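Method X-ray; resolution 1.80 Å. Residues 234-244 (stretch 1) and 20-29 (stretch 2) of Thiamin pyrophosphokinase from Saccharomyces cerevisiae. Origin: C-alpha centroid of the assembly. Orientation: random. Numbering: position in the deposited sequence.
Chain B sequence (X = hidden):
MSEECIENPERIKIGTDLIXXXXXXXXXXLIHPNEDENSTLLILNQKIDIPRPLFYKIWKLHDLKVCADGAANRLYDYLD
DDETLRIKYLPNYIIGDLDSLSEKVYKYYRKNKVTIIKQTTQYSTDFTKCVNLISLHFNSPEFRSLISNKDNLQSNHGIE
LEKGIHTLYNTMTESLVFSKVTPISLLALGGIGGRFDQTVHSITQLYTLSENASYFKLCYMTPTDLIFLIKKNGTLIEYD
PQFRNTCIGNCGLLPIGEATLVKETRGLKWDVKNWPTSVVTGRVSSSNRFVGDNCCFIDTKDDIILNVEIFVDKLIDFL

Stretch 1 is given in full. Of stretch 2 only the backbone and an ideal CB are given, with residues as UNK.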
# COMPACT_ATOMS: atom_id res chain seq x y z
N GLY B 234 -2.13 13.61 20.74
CA GLY B 234 -3.55 13.73 20.99
C GLY B 234 -4.42 14.36 19.92
O GLY B 234 -4.45 15.58 19.78
N THR B 235 -5.13 13.52 19.18
CA THR B 235 -6.02 13.98 18.12
C THR B 235 -7.40 13.37 18.34
O THR B 235 -7.52 12.15 18.52
CB THR B 235 -5.52 13.56 16.72
OG1 THR B 235 -4.32 14.27 16.41
CG2 THR B 235 -6.57 13.87 15.67
N LEU B 236 -8.42 14.21 18.34
CA LEU B 236 -9.78 13.74 18.54
C LEU B 236 -10.51 13.65 17.21
O LEU B 236 -10.73 14.67 16.54
CB LEU B 236 -10.55 14.67 19.48
CG LEU B 236 -11.99 14.26 19.79
CD1 LEU B 236 -11.98 13.01 20.66
CD2 LEU B 236 -12.71 15.39 20.50
N ILE B 237 -10.87 12.43 16.81
CA ILE B 237 -11.59 12.21 15.57
C ILE B 237 -13.09 12.26 15.88
O ILE B 237 -13.58 11.50 16.71
CB ILE B 237 -11.24 10.84 14.97
CG1 ILE B 237 -9.75 10.77 14.67
CG2 ILE B 237 -12.06 10.60 13.70
CD1 ILE B 237 -9.27 9.41 14.25
N GLU B 238 -13.80 13.16 15.21
CA GLU B 238 -15.23 13.31 15.43
C GLU B 238 -16.06 12.81 14.25
O GLU B 238 -15.62 12.85 13.10
CB GLU B 238 -15.56 14.77 15.72
CG GLU B 238 -14.85 15.34 16.93
CD GLU B 238 -15.29 16.75 17.27
OE1 GLU B 238 -16.51 16.97 17.42
OE2 GLU B 238 -14.42 17.63 17.38
N TYR B 239 -17.26 12.33 14.55
CA TYR B 239 -18.16 11.82 13.53
C TYR B 239 -19.60 11.74 14.00
O TYR B 239 -19.87 11.45 15.17
CB TYR B 239 -17.69 10.44 13.04
CG TYR B 239 -17.31 9.48 14.15
CD1 TYR B 239 -18.28 8.84 14.93
CD2 TYR B 239 -15.97 9.22 14.44
CE1 TYR B 239 -17.92 7.97 15.96
CE2 TYR B 239 -15.60 8.35 15.47
CZ TYR B 239 -16.58 7.72 16.22
OH TYR B 239 -16.21 6.87 17.24
N ASP B 240 -20.52 12.02 13.09
CA ASP B 240 -21.94 11.94 13.40
C ASP B 240 -22.26 10.45 13.44
O ASP B 240 -21.88 9.70 12.53
CB ASP B 240 -22.76 12.64 12.32
CG ASP B 240 -24.23 12.26 12.38
OD1 ASP B 240 -24.69 11.50 11.50
OD2 ASP B 240 -24.93 12.72 13.31
N PRO B 241 -22.95 9.99 14.49
CA PRO B 241 -23.30 8.58 14.62
C PRO B 241 -23.92 7.96 13.37
O PRO B 241 -23.50 6.89 12.93
CB PRO B 241 -24.25 8.57 15.81
CG PRO B 241 -23.66 9.65 16.68
CD PRO B 241 -23.39 10.75 15.68
N GLN B 242 -24.92 8.62 12.79
CA GLN B 242 -25.57 8.09 11.60
C GLN B 242 -24.58 7.96 10.45
O GLN B 242 -24.61 6.98 9.71
CB GLN B 242 -26.73 9.00 11.18
CG GLN B 242 -27.58 8.42 10.05
CD GLN B 242 -28.21 7.09 10.43
OE1 GLN B 242 -29.05 7.02 11.33
NE2 GLN B 242 -27.80 6.02 9.75
N PHE B 243 -23.70 8.94 10.31
CA PHE B 243 -22.69 8.92 9.26
C PHE B 243 -21.73 7.75 9.48
O PHE B 243 -21.44 6.99 8.56
CB PHE B 243 -21.90 10.23 9.25
CG PHE B 243 -20.67 10.20 8.38
CD1 PHE B 243 -20.79 10.10 6.99
CD2 PHE B 243 -19.40 10.29 8.94
CE1 PHE B 243 -19.65 10.08 6.18
CE2 PHE B 243 -18.26 10.27 8.13
CZ PHE B 243 -18.39 10.17 6.75
N ARG B 244 -21.26 7.62 10.72
CA ARG B 244 -20.32 6.56 11.06
C ARG B 244 -20.93 5.17 10.85
O ARG B 244 -20.28 4.27 10.33
CB ARG B 244 -19.85 6.74 12.51
CG ARG B 244 -20.61 5.93 13.56
CD ARG B 244 -19.82 4.69 13.95
NE ARG B 244 -19.53 3.84 12.81
CZ ARG B 244 -18.71 2.79 12.83
NH1 ARG B 244 -18.10 2.45 13.96
NH2 ARG B 244 -18.51 2.08 11.73
N UNK B 20 -5.15 15.41 27.21
CA UNK B 20 -5.06 16.69 26.54
C UNK B 20 -5.22 16.54 25.03
O UNK B 20 -4.48 15.82 24.38
CB UNK B 20 -3.73 17.36 26.87
N UNK B 21 -6.22 17.24 24.51
CA UNK B 21 -6.53 17.22 23.09
C UNK B 21 -5.78 18.32 22.38
O UNK B 21 -5.99 19.51 22.62
CB UNK B 21 -8.04 17.36 22.86
N UNK B 22 -4.89 17.92 21.49
CA UNK B 22 -4.09 18.87 20.75
C UNK B 22 -4.64 19.22 19.38
O UNK B 22 -4.23 20.21 18.78
CB UNK B 22 -2.67 18.32 20.60
N UNK B 23 -5.54 18.38 18.88
CA UNK B 23 -6.16 18.59 17.59
C UNK B 23 -7.51 17.89 17.49
O UNK B 23 -7.64 16.75 17.95
CB UNK B 23 -5.23 18.10 16.48
N UNK B 24 -8.51 18.59 16.92
CA UNK B 24 -9.85 18.01 16.69
C UNK B 24 -10.15 18.04 15.19
O UNK B 24 -9.81 19.00 14.49
CB UNK B 24 -10.92 18.77 17.47
N UNK B 25 -10.77 16.98 14.70
CA UNK B 25 -11.13 16.92 13.29
C UNK B 25 -12.33 16.02 13.05
O UNK B 25 -12.52 15.02 13.74
CB UNK B 25 -9.94 16.43 12.46
N UNK B 26 -13.16 16.39 12.08
CA UNK B 26 -14.34 15.60 11.74
C UNK B 26 -14.03 14.87 10.44
O UNK B 26 -13.50 15.47 9.50
CB UNK B 26 -15.59 16.47 11.61
N UNK B 27 -14.36 13.58 10.38
CA UNK B 27 -14.10 12.78 9.18
C UNK B 27 -14.66 13.37 7.90
O UNK B 27 -14.03 13.28 6.84
CB UNK B 27 -14.68 11.38 9.37
N UNK B 28 -15.85 13.96 7.98
CA UNK B 28 -16.48 14.55 6.80
C UNK B 28 -15.67 15.69 6.20
O UNK B 28 -15.69 15.91 4.98
CB UNK B 28 -17.88 15.06 7.16
N UNK B 29 -14.96 16.42 7.05
CA UNK B 29 -14.16 17.55 6.60
C UNK B 29 -13.01 17.14 5.69
O UNK B 29 -12.43 17.97 4.99
CB UNK B 29 -13.61 18.31 7.81

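Residues 23-26 run parallel to strand 235-238, and the backbone of stretch 2 sets where each CB points.

Position 20 points its CB away from stretch 1, with nothing of that stretch near. Almost any residue would suit. It is Asn20, and its side chain makes no contact here.

Position 21 points sideways, 5.0 Å from its CB to Leu236 CB. An aliphatic side chain could reach that leucine. Ile21 does so, with CG2 4.0 Å from Leu236 CB.

At position 22 the backbone N donates to Gly234 O (2.9 Å from N to O). The CB points sideways, 3.4 Å from Gly234 O, but the rest can run outward and many residues would suit. Arg22 extends in an all-t chain, and its end leads away.

Position 23 shares a face with Thr235, its CB 3.9 Å from Thr235 OG1. A small or polar residue would fit. Asn23 sits there, and its amide makes no hydrogen bond to stretch 1. Its backbone does more: Asn23 O accepts from Leu236 N at 2.7 Å, and Asn23 N gives a weak bond to Gly234 O at 3.1 Å.

Position 24 lies on the face of Leu236 and Glu238, its CB 3.7 Å from Glu238 OE2. A long chain with a positive end would suit both neighbours. Lys24 packs CE 3.5 Å from Leu236 CD2. Its NZ stays 4.5 Å from Glu238 OE2, too far for a salt bridge.

Position 25 is on the other face, with Thr235 and Ile237. Its CB stands 5.3 Å from Thr235 CG2, so a long apolar chain could fill the gap. Met25 brings CE to 3.5 Å from Ile237 CG2.

Position 26 is on the face of Glu238, its CB 3.9 Å from Glu238 O. With the Glu238 carboxylate and Asp240 N nearby, a polar side chain would suit. Asn26 works through water: OD1 accepts from a water that itself accepts from Asp240 N, while ND2 donates to another that bonds weakly to Glu238 OE1.

Position 27 points toward stretch 1, its CB 3.9 Å from Phe243 CE2. Ile237 and Tyr239 are also close, so a branched apolar residue fits. Leu27 places CG 3.8 Å from Ile237 CG2 and CB at the Phe243 ring edge.

Position 28 points sideways, with the Phe243 ring and the Asp240 carboxylate within reach of a long basic chain. Lys28 lays CE over the ring face, 3.3 Å from Phe243 CG. One water links its NZ to Asp240 OD1.

Position 29 has no stretch 1 atom near its CB. Many residues would do. Glu29 OE1 accepts from Asn26 N.

Stretch 2, residues 20-29: NIRNKMNLKE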
# COMPACT_ATOMS: atom_id res chain seq x y z
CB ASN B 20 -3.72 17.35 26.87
CG ASN B 20 -3.62 17.77 28.32
OD1 ASN B 20 -4.37 18.62 28.79
ND2 ASN B 20 -2.68 17.17 29.04
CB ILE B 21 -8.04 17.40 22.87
CG1 ILE B 21 -8.79 16.27 23.58
CG2 ILE B 21 -8.37 17.42 21.38
CD1 ILE B 21 -10.29 16.50 23.70
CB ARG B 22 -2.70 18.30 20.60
CG ARG B 22 -1.80 19.24 19.91
CD ARG B 22 -0.61 18.48 19.40
NE ARG B 22 0.41 19.30 18.74
CZ ARG B 22 1.55 18.85 18.24
NH1 ARG B 22 1.85 17.57 18.34
NH2 ARG B 22 2.38 19.68 17.63
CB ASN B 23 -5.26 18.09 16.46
CG ASN B 23 -4.00 18.90 16.33
OD1 ASN B 23 -4.03 20.08 16.01
ND2 ASN B 23 -2.87 18.26 16.61
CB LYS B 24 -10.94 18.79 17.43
CG LYS B 24 -11.00 18.50 18.92
CD LYS B 24 -12.22 19.18 19.50
CE LYS B 24 -12.43 18.88 20.97
NZ LYS B 24 -13.74 19.40 21.49
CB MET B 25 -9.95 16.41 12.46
CG MET B 25 -9.49 15.03 12.84
SD MET B 25 -9.41 13.90 11.44
CE MET B 25 -11.04 13.15 11.51
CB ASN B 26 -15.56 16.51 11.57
CG ASN B 26 -16.86 15.74 11.51
OD1 ASN B 26 -17.07 14.91 10.62
ND2 ASN B 26 -17.75 16.01 12.46
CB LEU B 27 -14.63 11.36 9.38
CG LEU B 27 -13.85 10.49 10.37
CD1 LEU B 27 -14.53 9.14 10.51
CD2 LEU B 27 -12.42 10.31 9.88
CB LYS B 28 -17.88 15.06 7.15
CG LYS B 28 -18.91 13.95 7.31
CD LYS B 28 -20.25 14.51 7.76
CE LYS B 28 -21.29 13.42 7.88
NZ LYS B 28 -22.51 13.90 8.57
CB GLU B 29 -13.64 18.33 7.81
CG GLU B 29 -14.72 18.61 8.84
CD GLU B 29 -14.25 19.50 9.97
OE1 GLU B 29 -13.18 19.22 10.55
OE2 GLU B 29 -14.96 20.48 10.29
O HOH W 1 -19.78 13.49 10.78
O HOH W 2 -16.85 17.92 14.72
O HOH W 3 -24.78 12.83 9.06
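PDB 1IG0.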